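Local coordinates for response regulator receiver protein (Sinorhizobium medicae, PDB 2RDM) that probably acts as a phosphorylation-dependent response regulator of two-component signalling, through a receiver domain of the CheY type that would accept a phosphoryl group on an aspartate, at residues 4-9 with 50-55; 23-28 with 111-116; 81-86 with 118-123. The protein carries 1 engineered substitution. All coordinates share one frame; numbering follows the deposited sequence. Where two conformers were deposited one is given.

Interaction 1: residues 4-9 with 50-55; sequences EAVTIL and AIDGVV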
ATOM      1  N   GLU A   4      29.380   3.788  -6.943  1.00 51.44           N
ATOM      2  CA  GLU A   4      28.980   5.101  -7.427  1.00 50.64           C
ATOM      3  C   GLU A   4      27.660   5.064  -8.186  1.00 49.50           C
ATOM      4  O   GLU A   4      26.921   6.058  -8.216  1.00 49.72           O
ATOM      5  CB  GLU A   4      30.097   5.701  -8.297  1.00 54.91           C
ATOM      6  CG  GLU A   4      29.977   7.209  -8.589  1.00 58.52           C
ATOM      7  CD  GLU A   4      30.231   8.106  -7.377  1.00 59.77           C
ATOM      8  OE1 GLU A   4      30.880   7.673  -6.397  1.00 59.31           O
ATOM      9  OE2 GLU A   4      29.782   9.269  -7.418  1.00 67.75           O
ATOM     10  N   ALA A   5      27.353   3.919  -8.783  1.00 42.81           N
ATOM     11  CA  ALA A   5      26.186   3.823  -9.649  1.00 44.43           C
ATOM     12  C   ALA A   5      25.315   2.607  -9.371  1.00 40.50           C
ATOM     13  O   ALA A   5      25.747   1.640  -8.745  1.00 40.75           O
ATOM     14  CB  ALA A   5      26.615   3.838 -11.095  1.00 44.15           C
ATOM     15  N   VAL A   6      24.081   2.687  -9.862  1.00 39.99           N
ATOM     16  CA  VAL A   6      23.091   1.640  -9.717  1.00 33.92           C
ATOM     17  C   VAL A   6      23.088   0.872 -11.021  1.00 28.55           C
ATOM     18  O   VAL A   6      22.912   1.459 -12.084  1.00 34.18           O
ATOM     19  CB  VAL A   6      21.683   2.243  -9.457  1.00 33.55           C
ATOM     20  CG1 VAL A   6      20.594   1.152  -9.437  1.00 31.53           C
ATOM     21  CG2 VAL A   6      21.680   3.021  -8.156  1.00 38.03           C
ATOM     22  N   THR A   7      23.256  -0.442 -10.938  1.00 32.06           N
ATOM     23  CA  THR A   7      23.353  -1.273 -12.135  1.00 32.74           C
ATOM     24  C   THR A   7      22.067  -2.041 -12.415  1.00 25.89           C
ATOM     25  O   THR A   7      21.566  -2.770 -11.554  1.00 28.18           O
ATOM     26  CB  THR A   7      24.523  -2.272 -12.009  1.00 36.43           C
ATOM     27  OG1 THR A   7      25.724  -1.548 -11.706  1.00 36.08           O
ATOM     28  CG2 THR A   7      24.715  -3.055 -13.309  1.00 29.18           C
ATOM     29  N   ILE A   8      21.559  -1.908 -13.639  1.00 30.69           N
ATOM     30  CA  ILE A   8      20.370  -2.623 -14.040  1.00 29.26           C
ATOM     31  C   ILE A   8      20.743  -3.676 -15.087  1.00 28.12           C
ATOM     32  O   ILE A   8      21.396  -3.362 -16.082  1.00 29.57           O
ATOM     33  CB  ILE A   8      19.310  -1.657 -14.607  1.00 29.06           C
ATOM     34  CG1 ILE A   8      18.933  -0.570 -13.567  1.00 26.37           C
ATOM     35  CG2 ILE A   8      18.111  -2.414 -15.083  1.00 29.80           C
ATOM     36  CD1 ILE A   8      18.350  -1.088 -12.268  1.00 27.93           C
ATOM     37  N   LEU A   9      20.374  -4.930 -14.819  1.00 25.38           N
ATOM     38  CA  LEU A   9      20.540  -5.986 -15.792  1.00 27.52           C
ATOM     39  C   LEU A   9      19.322  -5.885 -16.673  1.00 27.64           C
ATOM     40  O   LEU A   9      18.201  -6.007 -16.182  1.00 30.71           O
ATOM     41  CB  LEU A   9      20.578  -7.348 -15.110  1.00 27.42           C
ATOM     42  CG  LEU A   9      20.786  -8.589 -15.992  1.00 24.46           C
ATOM     43  CD1 LEU A   9      22.050  -8.489 -16.858  1.00 25.24           C
ATOM     44  CD2 LEU A   9      20.800  -9.847 -15.152  1.00 26.45           C
ATOM     45  N   ALA A  50      27.669  -7.111  -9.399  1.00 41.13           N
ATOM     46  CA  ALA A  50      26.777  -6.244  -8.633  1.00 41.06           C
ATOM     47  C   ALA A  50      25.590  -5.871  -9.507  1.00 34.98           C
ATOM     48  O   ALA A  50      25.724  -5.071 -10.431  1.00 39.23           O
ATOM     49  CB  ALA A  50      27.506  -4.990  -8.166  1.00 42.09           C
ATOM     50  N   ILE A  51      24.445  -6.489  -9.228  1.00 33.31           N
ATOM     51  CA  ILE A  51      23.202  -6.207  -9.949  0.50 31.00           C
ATOM     52  C   ILE A  51      22.145  -5.681  -8.980  1.00 28.29           C
ATOM     53  O   ILE A  51      21.773  -6.374  -8.024  1.00 28.90           O
ATOM     54  CB  ILE A  51      22.663  -7.469 -10.671  0.50 32.84           C
ATOM     55  CG1 ILE A  51      23.723  -8.086 -11.605  0.50 35.67           C
ATOM     56  CG2 ILE A  51      21.339  -7.164 -11.400  0.50 34.45           C
ATOM     57  CD1 ILE A  51      23.853  -7.436 -12.985  0.50 23.75           C
ATOM     58  N   ASP A  52      21.652  -4.471  -9.237  1.00 28.40           N
ATOM     59  CA  ASP A  52      20.720  -3.822  -8.329  1.00 31.38           C
ATOM     60  C   ASP A  52      19.257  -3.938  -8.739  1.00 27.28           C
ATOM     61  O   ASP A  52      18.374  -3.694  -7.930  1.00 27.67           O
ATOM     62  CB  ASP A  52      21.103  -2.361  -8.170  1.00 32.02           C
ATOM     63  CG  ASP A  52      22.530  -2.189  -7.672  1.00 36.43           C
ATOM     64  OD1 ASP A  52      22.827  -2.644  -6.549  1.00 39.79           O
ATOM     65  OD2 ASP A  52      23.346  -1.612  -8.420  1.00 32.78           O
ATOM     66  N   GLY A  53      18.992  -4.313  -9.981  1.00 28.60           N
ATOM     67  CA  GLY A  53      17.613  -4.470 -10.409  1.00 28.25           C
ATOM     68  C   GLY A  53      17.626  -5.186 -11.730  1.00 24.82           C
ATOM     69  O   GLY A  53      18.661  -5.233 -12.403  1.00 25.77           O
ATOM     70  N   VAL A  54      16.488  -5.744 -12.113  1.00 26.73           N
ATOM     71  CA  VAL A  54      16.450  -6.575 -13.298  1.00 24.00           C
ATOM     72  C   VAL A  54      15.237  -6.166 -14.131  1.00 26.24           C
ATOM     73  O   VAL A  54      14.128  -6.131 -13.613  1.00 27.82           O
ATOM     74  CB  VAL A  54      16.373  -8.092 -12.935  1.00 26.86           C
ATOM     75  CG1 VAL A  54      16.185  -8.942 -14.188  1.00 32.12           C
ATOM     76  CG2 VAL A  54      17.628  -8.546 -12.156  1.00 27.11           C
ATOM     77  N   VAL A  55      15.485  -5.816 -15.387  1.00 24.82           N
ATOM     78  CA  VAL A  55      14.426  -5.523 -16.358  1.00 27.99           C
ATOM     79  C   VAL A  55      14.509  -6.571 -17.466  1.00 28.27           C
ATOM     80  O   VAL A  55      15.477  -6.567 -18.241  1.00 28.49           O
ATOM     81  CB  VAL A  55      14.582  -4.107 -16.959  1.00 28.94           C
ATOM     82  CG1 VAL A  55      13.486  -3.833 -17.939  1.00 25.87           C
ATOM     83  CG2 VAL A  55      14.520  -3.031 -15.881  1.00 22.75           C
TER
HETATM   84  O   HOH W   1      26.005  -1.445  -8.371  1.00 57.81           O
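Residues Thr-7 to Leu-9 and Asp-52 to Val-55 run side by side as parallel neighbours in the central sheet of a CheY-like receiver domain, where strand 7-11 lies between strands 31-35 and 53-57. The short strand segments 7-9 and 53-55 approach to 4.7 Å at an angle of 38°, a marked twist. Backbone bonds form the ladder. Thr-7 O accepts from Asp-52 N at 2.9 Å and, weakly, from Gly-53 N; Leu-9 N then donates to Gly-53 O, and Val-55 N bonds to Leu-9 O.

At the entrance to the strands a side chain takes over from the backbone. The carboxylate oxygen Asp-52 OD2 accepts Thr-7 N at 2.8 Å on its anti lone pair, with the N-H pointing almost straight at it (177°). A water 2.7 Å from Asp-52 OD2 also bonds to Ala-5 O, bridging the two.

Apolar groups pack on both faces of the ladder. On one, Ile-8 and Val-55 meet methyl to methyl and are covered by Val-117 of helix 110-122. On the other, Leu-9 CB rests on Ile-51 CG2 in one of the two conformers of Ile-51, and Leu-9 extends to Ala-41, Met-44 and Leu-45 of helix 38-46. Gly-53 has only hydrogens where Ile-8 reaches across: the chain folds back from CG1 (chi2 -60°) and brings Ile-8 CD1 to 3.9 Å from Gly-53 CA.

Interaction 2: residues 23-28 with 111-116; sequences STLTDA and AQLITA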
ATOM      1  N   SER A  23      19.239   3.129 -23.460  1.00 41.32           N
ATOM      2  CA  SER A  23      19.494   4.575 -23.445  1.00 40.17           C
ATOM      3  C   SER A  23      18.537   5.325 -22.524  1.00 38.83           C
ATOM      4  O   SER A  23      18.939   6.293 -21.887  1.00 40.33           O
ATOM      5  CB  SER A  23      19.474   5.177 -24.852  1.00 43.45           C
ATOM      6  OG  SER A  23      18.266   4.868 -25.518  1.00 47.65           O
ATOM      7  N   THR A  24      17.285   4.864 -22.453  1.00 38.26           N
ATOM      8  CA  THR A  24      16.306   5.368 -21.480  1.00 39.29           C
ATOM      9  C   THR A  24      16.849   5.240 -20.059  1.00 35.47           C
ATOM     10  O   THR A  24      16.860   6.208 -19.300  1.00 35.41           O
ATOM     11  CB  THR A  24      14.941   4.640 -21.619  1.00 39.48           C
ATOM     12  OG1 THR A  24      14.358   4.976 -22.881  1.00 44.84           O
ATOM     13  CG2 THR A  24      13.968   5.034 -20.511  1.00 40.28           C
ATOM     14  N   LEU A  25      17.355   4.054 -19.728  1.00 36.16           N
ATOM     15  CA  LEU A  25      17.891   3.817 -18.397  1.00 36.68           C
ATOM     16  C   LEU A  25      19.196   4.575 -18.123  1.00 34.24           C
ATOM     17  O   LEU A  25      19.388   5.085 -17.016  1.00 35.46           O
ATOM     18  CB  LEU A  25      18.034   2.312 -18.123  1.00 35.83           C
ATOM     19  CG  LEU A  25      16.740   1.487 -18.024  1.00 38.01           C
ATOM     20  CD1 LEU A  25      17.005   0.002 -18.241  1.00 40.49           C
ATOM     21  CD2 LEU A  25      16.035   1.724 -16.686  1.00 40.84           C
ATOM     22  N   THR A  26      20.090   4.664 -19.114  1.00 37.69           N
ATOM     23  CA  THR A  26      21.335   5.435 -18.908  1.00 38.86           C
ATOM     24  C   THR A  26      21.096   6.941 -18.784  1.00 37.35           C
ATOM     25  O   THR A  26      21.778   7.608 -18.004  1.00 41.96           O
ATOM     26  CB  THR A  26      22.430   5.152 -19.959  1.00 39.83           C
ATOM     27  OG1 THR A  26      21.916   5.411 -21.265  1.00 43.13           O
ATOM     28  CG2 THR A  26      22.910   3.714 -19.870  1.00 36.55           C
ATOM     29  N   ASP A  27      20.112   7.465 -19.515  1.00 44.66           N
ATOM     30  CA  ASP A  27      19.710   8.880 -19.371  1.00 47.11           C
ATOM     31  C   ASP A  27      19.213   9.211 -17.965  1.00 47.34           C
ATOM     32  O   ASP A  27      19.462  10.307 -17.459  1.00 45.88           O
ATOM     33  CB  ASP A  27      18.633   9.265 -20.393  1.00 49.22           C
ATOM     34  CG  ASP A  27      19.162   9.331 -21.814  1.00 51.11           C
ATOM     35  OD1 ASP A  27      20.393   9.418 -22.006  1.00 55.20           O
ATOM     36  OD2 ASP A  27      18.339   9.282 -22.750  1.00 58.49           O
ATOM     37  N   ALA A  28      18.529   8.248 -17.339  1.00 42.10           N
ATOM     38  CA  ALA A  28      17.999   8.402 -15.986  1.00 40.09           C
ATOM     39  C   ALA A  28      19.040   8.213 -14.889  1.00 39.32           C
ATOM     40  O   ALA A  28      18.730   8.369 -13.710  1.00 41.64           O
ATOM     41  CB  ALA A  28      16.852   7.459 -15.767  1.00 41.14           C
ATOM     42  N   ALA A 111       8.911   7.145 -19.323  1.00 32.59           N
ATOM     43  CA  ALA A 111       8.557   7.564 -17.964  1.00 30.31           C
ATOM     44  C   ALA A 111       8.048   6.394 -17.126  1.00 32.90           C
ATOM     45  O   ALA A 111       8.434   6.240 -15.972  1.00 28.09           O
ATOM     46  CB  ALA A 111       7.521   8.669 -18.008  1.00 29.50           C
ATOM     47  N   GLN A 112       7.188   5.561 -17.711  1.00 25.69           N
ATOM     48  CA  GLN A 112       6.663   4.405 -17.012  1.00 27.63           C
ATOM     49  C   GLN A 112       7.772   3.435 -16.614  1.00 24.53           C
ATOM     50  O   GLN A 112       7.741   2.876 -15.521  1.00 28.02           O
ATOM     51  CB  GLN A 112       5.675   3.680 -17.905  1.00 25.20           C
ATOM     52  CG  GLN A 112       4.269   4.224 -17.854  1.00 25.46           C
ATOM     53  CD  GLN A 112       3.428   3.619 -18.952  1.00 31.12           C
ATOM     54  OE1 GLN A 112       3.419   4.120 -20.076  1.00 31.79           O
ATOM     55  NE2 GLN A 112       2.741   2.537 -18.646  1.00 32.12           N
ATOM     56  N   LEU A 113       8.739   3.227 -17.510  1.00 25.79           N
ATOM     57  CA  LEU A 113       9.811   2.282 -17.242  1.00 28.49           C
ATOM     58  C   LEU A 113      10.654   2.797 -16.071  1.00 27.25           C
ATOM     59  O   LEU A 113      10.956   2.049 -15.131  1.00 29.39           O
ATOM     60  CB  LEU A 113      10.687   2.073 -18.477  1.00 27.40           C
ATOM     61  CG  LEU A 113      11.988   1.270 -18.295  1.00 32.95           C
ATOM     62  CD1 LEU A 113      11.744  -0.114 -17.681  1.00 33.15           C
ATOM     63  CD2 LEU A 113      12.702   1.137 -19.635  1.00 32.94           C
ATOM     64  N   ILE A 114      10.997   4.074 -16.140  1.00 27.94           N
ATOM     65  CA  ILE A 114      11.869   4.721 -15.142  1.00 26.06           C
ATOM     66  C   ILE A 114      11.207   4.789 -13.755  1.00 29.43           C
ATOM     67  O   ILE A 114      11.855   4.533 -12.724  1.00 27.79           O
ATOM     68  CB  ILE A 114      12.277   6.141 -15.627  1.00 32.44           C
ATOM     69  CG1 ILE A 114      13.205   6.074 -16.861  1.00 34.45           C
ATOM     70  CG2 ILE A 114      12.946   6.922 -14.520  1.00 32.40           C
ATOM     71  CD1 ILE A 114      14.321   5.026 -16.777  1.00 36.24           C
ATOM     72  N   THR A 115       9.927   5.158 -13.737  1.00 27.71           N
ATOM     73  CA  THR A 115       9.121   5.178 -12.523  1.00 25.05           C
ATOM     74  C   THR A 115       9.049   3.792 -11.884  1.00 28.78           C
ATOM     75  O   THR A 115       9.254   3.663 -10.700  1.00 25.29           O
ATOM     76  CB  THR A 115       7.698   5.743 -12.792  1.00 24.27           C
ATOM     77  OG1 THR A 115       7.820   7.095 -13.260  1.00 28.32           O
ATOM     78  CG2 THR A 115       6.881   5.735 -11.520  1.00 30.77           C
ATOM     79  N   ALA A 116       8.800   2.755 -12.685  1.00 21.32           N
ATOM     80  CA  ALA A 116       8.735   1.392 -12.178  1.00 24.79           C
ATOM     81  C   ALA A 116      10.046   0.976 -11.529  1.00 28.71           C
ATOM     82  O   ALA A 116      10.053   0.480 -10.403  1.00 26.53           O
ATOM     83  CB  ALA A 116       8.381   0.419 -13.313  1.00 24.41           C
TER
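An apolar helix-helix contact joins the C-terminal end of helix 15-27, with the residue just after it, Ala-28, to the first half of helix 110-122; the two helices lie on the same side of the central sheet. Ile-114 carries it, packing against Thr-24, Leu-25 and Ala-28. The short segments 23-27 and 111-116 run at 57° to each other, and their axes stay 10.1 Å apart, a spacing bridged by side chains alone.

Ile-114 has CG1 anti to its carbonyl carbon (chi1 -68°), and the methyl CD1 at the end of that branch does most of the touching. It lies 3.7 Å from Ala-28 CB, and Leu-25 CD2 approaches the same methyl just as closely, the leucine and isoleucine side chains sliding past each other in opposite directions. Thr-24 contributes its methyl: CG2 is anti to the backbone N and meets Ile-114 CD1 at 3.8 Å, while its hydroxyl bonds to Asp-20 O one turn earlier in its own helix. The threonine thus presents carbon to the interface and keeps its polar atom on the helix backbone. The branch CG2 of Ile-114 also stands 4.1 Å from Ala-28 CB.

Leu-113 flanks this centre, its CD2 lying 4.2 Å from Thr-24 CG2 and more loosely against Leu-25 CG. An alanine in place of Ile-114 would probably open a gap between the helices, leaving the methyls of Thr-24, Leu-25 and Ala-28 without the branch that fills the space among them.

Ala-111 of a second subunit packs on Ala-28 and Ile-114, extending the apolar patch across the subunit boundary. Such pairing of the first and last helices on one face of a parallel sheet is characteristic of the (beta/alpha)5 receiver fold.

Interaction 3: residues 81-86 with 118-123; sequences PIVYIS and SQLLNA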
ATOM      1  N   PRO A  81      14.572  -5.755  -7.156  1.00 31.62           N
ATOM      2  CA  PRO A  81      13.608  -5.124  -8.046  1.00 25.50           C
ATOM      3  C   PRO A  81      13.461  -5.901  -9.362  1.00 25.52           C
ATOM      4  O   PRO A  81      14.451  -6.201 -10.021  1.00 26.40           O
ATOM      5  CB  PRO A  81      14.228  -3.757  -8.304  1.00 31.05           C
ATOM      6  CG  PRO A  81      14.959  -3.462  -7.014  1.00 31.09           C
ATOM      7  CD  PRO A  81      15.582  -4.788  -6.680  1.00 28.79           C
ATOM      8  N   ILE A  82      12.232  -6.237  -9.718  1.00 23.96           N
ATOM      9  CA  ILE A  82      12.005  -7.030 -10.925  1.00 24.05           C
ATOM     10  C   ILE A  82      10.936  -6.314 -11.741  1.00 23.83           C
ATOM     11  O   ILE A  82       9.840  -6.081 -11.230  1.00 24.09           O
ATOM     12  CB  ILE A  82      11.522  -8.459 -10.591  1.00 30.49           C
ATOM     13  CG1 ILE A  82      12.565  -9.237  -9.776  1.00 29.47           C
ATOM     14  CG2 ILE A  82      11.102  -9.219 -11.869  1.00 27.84           C
ATOM     15  CD1 ILE A  82      13.823  -9.621 -10.524  1.00 25.60           C
ATOM     16  N   VAL A  83      11.285  -5.921 -12.965  1.00 25.62           N
ATOM     17  CA  VAL A  83      10.321  -5.384 -13.926  1.00 23.84           C
ATOM     18  C   VAL A  83      10.319  -6.297 -15.141  1.00 24.23           C
ATOM     19  O   VAL A  83      11.351  -6.460 -15.799  1.00 27.60           O
ATOM     20  CB  VAL A  83      10.664  -3.946 -14.385  1.00 24.51           C
ATOM     21  CG1 VAL A  83       9.624  -3.425 -15.391  1.00 24.69           C
ATOM     22  CG2 VAL A  83      10.742  -2.972 -13.181  1.00 27.01           C
ATOM     23  N   TYR A  84       9.152  -6.836 -15.468  1.00 26.11           N
ATOM     24  CA  TYR A  84       8.991  -7.631 -16.682  1.00 27.11           C
ATOM     25  C   TYR A  84       8.520  -6.757 -17.826  1.00 29.27           C
ATOM     26  O   TYR A  84       7.721  -5.844 -17.627  1.00 27.93           O
ATOM     27  CB  TYR A  84       7.955  -8.725 -16.478  1.00 27.57           C
ATOM     28  CG  TYR A  84       8.188  -9.685 -15.317  1.00 28.42           C
ATOM     29  CD1 TYR A  84       9.119 -10.725 -15.416  1.00 29.20           C
ATOM     30  CD2 TYR A  84       7.462  -9.556 -14.131  1.00 28.58           C
ATOM     31  CE1 TYR A  84       9.308 -11.615 -14.367  1.00 32.64           C
ATOM     32  CE2 TYR A  84       7.642 -10.443 -13.069  1.00 25.30           C
ATOM     33  CZ  TYR A  84       8.586 -11.447 -13.183  1.00 21.03           C
ATOM     34  OH  TYR A  84       8.730 -12.337 -12.174  1.00 25.08           O
ATOM     35  N   ILE A  85       8.964  -7.072 -19.044  0.50 26.78           N
ATOM     36  CA  ILE A  85       8.573  -6.326 -20.241  0.50 29.71           C
ATOM     37  C   ILE A  85       7.973  -7.307 -21.245  0.50 25.66           C
ATOM     38  O   ILE A  85       8.679  -8.190 -21.725  0.50 18.66           O
ATOM     39  CB  ILE A  85       9.790  -5.624 -20.907  0.50 33.97           C
ATOM     40  CG1 ILE A  85      10.519  -4.681 -19.939  0.50 30.70           C
ATOM     41  CG2 ILE A  85       9.383  -4.915 -22.198  0.50 37.08           C
ATOM     42  CD1 ILE A  85       9.686  -3.626 -19.279  0.50 31.91           C
ATOM     43  N   SER A  86       6.723  -7.067 -21.574  1.00 33.41           N
ATOM     44  CA  SER A  86       6.037  -7.977 -22.437  1.00 38.06           C
ATOM     45  C   SER A  86       5.320  -7.364 -23.566  1.00 43.28           C
ATOM     46  O   SER A  86       4.888  -6.267 -23.498  1.00 43.86           O
ATOM     47  CB  SER A  86       5.106  -8.839 -21.663  1.00 42.28           C
ATOM     48  OG  SER A  86       3.907  -8.176 -21.494  1.00 56.32           O
ATOM     49  N   SER A 118      12.623   2.855 -10.458  1.00 24.30           N
ATOM     50  CA  SER A 118      12.983   3.730  -9.304  1.00 25.16           C
ATOM     51  C   SER A 118      12.146   3.438  -8.067  1.00 25.54           C
ATOM     52  O   SER A 118      12.665   3.392  -6.938  1.00 28.47           O
ATOM     53  CB  SER A 118      12.806   5.205  -9.697  1.00 27.26           C
ATOM     54  OG  SER A 118      13.539   5.527 -10.870  1.00 28.01           O
ATOM     55  N   GLN A 119      10.839   3.252  -8.269  1.00 26.21           N
ATOM     56  CA  GLN A 119       9.915   2.921  -7.191  1.00 27.48           C
ATOM     57  C   GLN A 119      10.293   1.602  -6.500  1.00 27.98           C
ATOM     58  O   GLN A 119      10.265   1.503  -5.283  1.00 28.90           O
ATOM     59  CB  GLN A 119       8.493   2.829  -7.766  1.00 25.55           C
ATOM     60  CG  GLN A 119       7.419   2.489  -6.800  1.00 36.32           C
ATOM     61  CD  GLN A 119       6.093   2.330  -7.516  1.00 46.30           C
ATOM     62  OE1 GLN A 119       5.743   3.146  -8.378  1.00 37.29           O
ATOM     63  NE2 GLN A 119       5.364   1.276  -7.182  1.00 45.59           N
ATOM     64  N   LEU A 120      10.651   0.590  -7.283  1.00 28.79           N
ATOM     65  CA  LEU A 120      11.035  -0.698  -6.712  1.00 28.42           C
ATOM     66  C   LEU A 120      12.383  -0.663  -6.003  1.00 26.99           C
ATOM     67  O   LEU A 120      12.550  -1.321  -4.987  1.00 30.93           O
ATOM     68  CB  LEU A 120      11.024  -1.781  -7.777  1.00 25.18           C
ATOM     69  CG  LEU A 120       9.631  -2.082  -8.345  1.00 25.32           C
ATOM     70  CD1 LEU A 120       9.757  -3.115  -9.465  1.00 25.64           C
ATOM     71  CD2 LEU A 120       8.656  -2.534  -7.275  1.00 27.11           C
ATOM     72  N   LEU A 121      13.330   0.111  -6.536  1.00 29.27           N
ATOM     73  CA  LEU A 121      14.614   0.321  -5.854  1.00 29.78           C
ATOM     74  C   LEU A 121      14.401   1.070  -4.560  1.00 29.63           C
ATOM     75  O   LEU A 121      14.988   0.712  -3.540  1.00 32.77           O
ATOM     76  CB  LEU A 121      15.583   1.106  -6.732  1.00 27.58           C
ATOM     77  CG  LEU A 121      16.242   0.361  -7.888  1.00 32.98           C
ATOM     78  CD1 LEU A 121      16.654   1.367  -8.914  1.00 36.31           C
ATOM     79  CD2 LEU A 121      17.440  -0.435  -7.410  1.00 34.28           C
ATOM     80  N   ASN A 122      13.541   2.087  -4.593  1.00 27.18           N
ATOM     81  CA  ASN A 122      13.232   2.885  -3.398  1.00 30.92           C
ATOM     82  C   ASN A 122      12.543   2.096  -2.288  1.00 35.50           C
ATOM     83  O   ASN A 122      12.732   2.383  -1.106  1.00 35.66           O
ATOM     84  CB  ASN A 122      12.368   4.096  -3.762  1.00 27.25           C
ATOM     85  CG  ASN A 122      13.097   5.109  -4.640  1.00 32.79           C
ATOM     86  OD1 ASN A 122      14.278   4.954  -4.938  1.00 32.72           O
ATOM     87  ND2 ASN A 122      12.385   6.137  -5.075  1.00 30.00           N
ATOM     88  N   ALA A 123      11.750   1.096  -2.673  1.00 35.18           N
ATOM     89  CA  ALA A 123      10.973   0.289  -1.722  1.00 37.68           C
ATOM     90  C   ALA A 123      11.797  -0.752  -0.945  1.00 41.24           C
ATOM     91  O   ALA A 123      11.279  -1.381  -0.019  1.00 43.14           O
ATOM     92  CB  ALA A 123       9.795  -0.384  -2.444  1.00 33.90           C
TER
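In the layered alpha/beta fold of the receiver domain, the last helix, 110-122, lies against the beginning of strand 82-86, and the contact is made where Pro-81 leads into that strand. Leu-120 and Leu-121, successive residues near the end of the helix, both touch Pro-81.

Pro-81 supplies two ring carbons. Its CB faces Leu-120 CB at 3.8 Å, the closest approach between these side chains. Its CG meets CD2 of Leu-121 at 3.9 Å, the ring and the leucine side chain crossing at about a right angle, and lies 3.8 Å from the carbonyl oxygen Leu-120 O. The proline therefore packs against the helix backbone as well as against its side chains.

Leu-120 continues the contact into the strand. With CG anti to the carbonyl carbon and the chain extended beyond it (chi2 176°), its CD1 lies 3.5 Å from Ile-82 O. Ile-82 itself turns its side chain to the other face of the sheet, among Ala-70, Ala-73 and Arg-74 of helix 66-76, whereas Val-83 packs on Leu-104 of strand 102-105 as well as on Leu-120. Alternate residues of the strand are thus shared between the helical layers on its two faces.

Beyond the two segments, Leu-121 touches Phe-30, and Gln-112 of a second subunit packs on it. Asn-122 ND2 bonds to Gln-112 O of that subunit, so the end of this helix is also part of an interface. Within the chain, the same methyl that approaches the carbonyl of Ile-82, Leu-120 CD1, lies 3.8 Å from Val-83 CG2.

Interactions 1, 2 and 3 have centres 11 to 13 Å apart and are joined through one sheet and one helix. Strands 53-57 and 82-86, neighbours in the sheet, connect interactions 1 and 3, with Val-54 O and Val-83 N 2.9 Å apart in a probable hydrogen bond. Helix 110-122 serves interaction 2 with its first half and interaction 3 with its end. Along the chain interaction 1 closes before interaction 3 opens, whereas interaction 2 alternates with both. The last helix thus ties early and late parts of the receiver domain together, and the second subunit touches all three contacts.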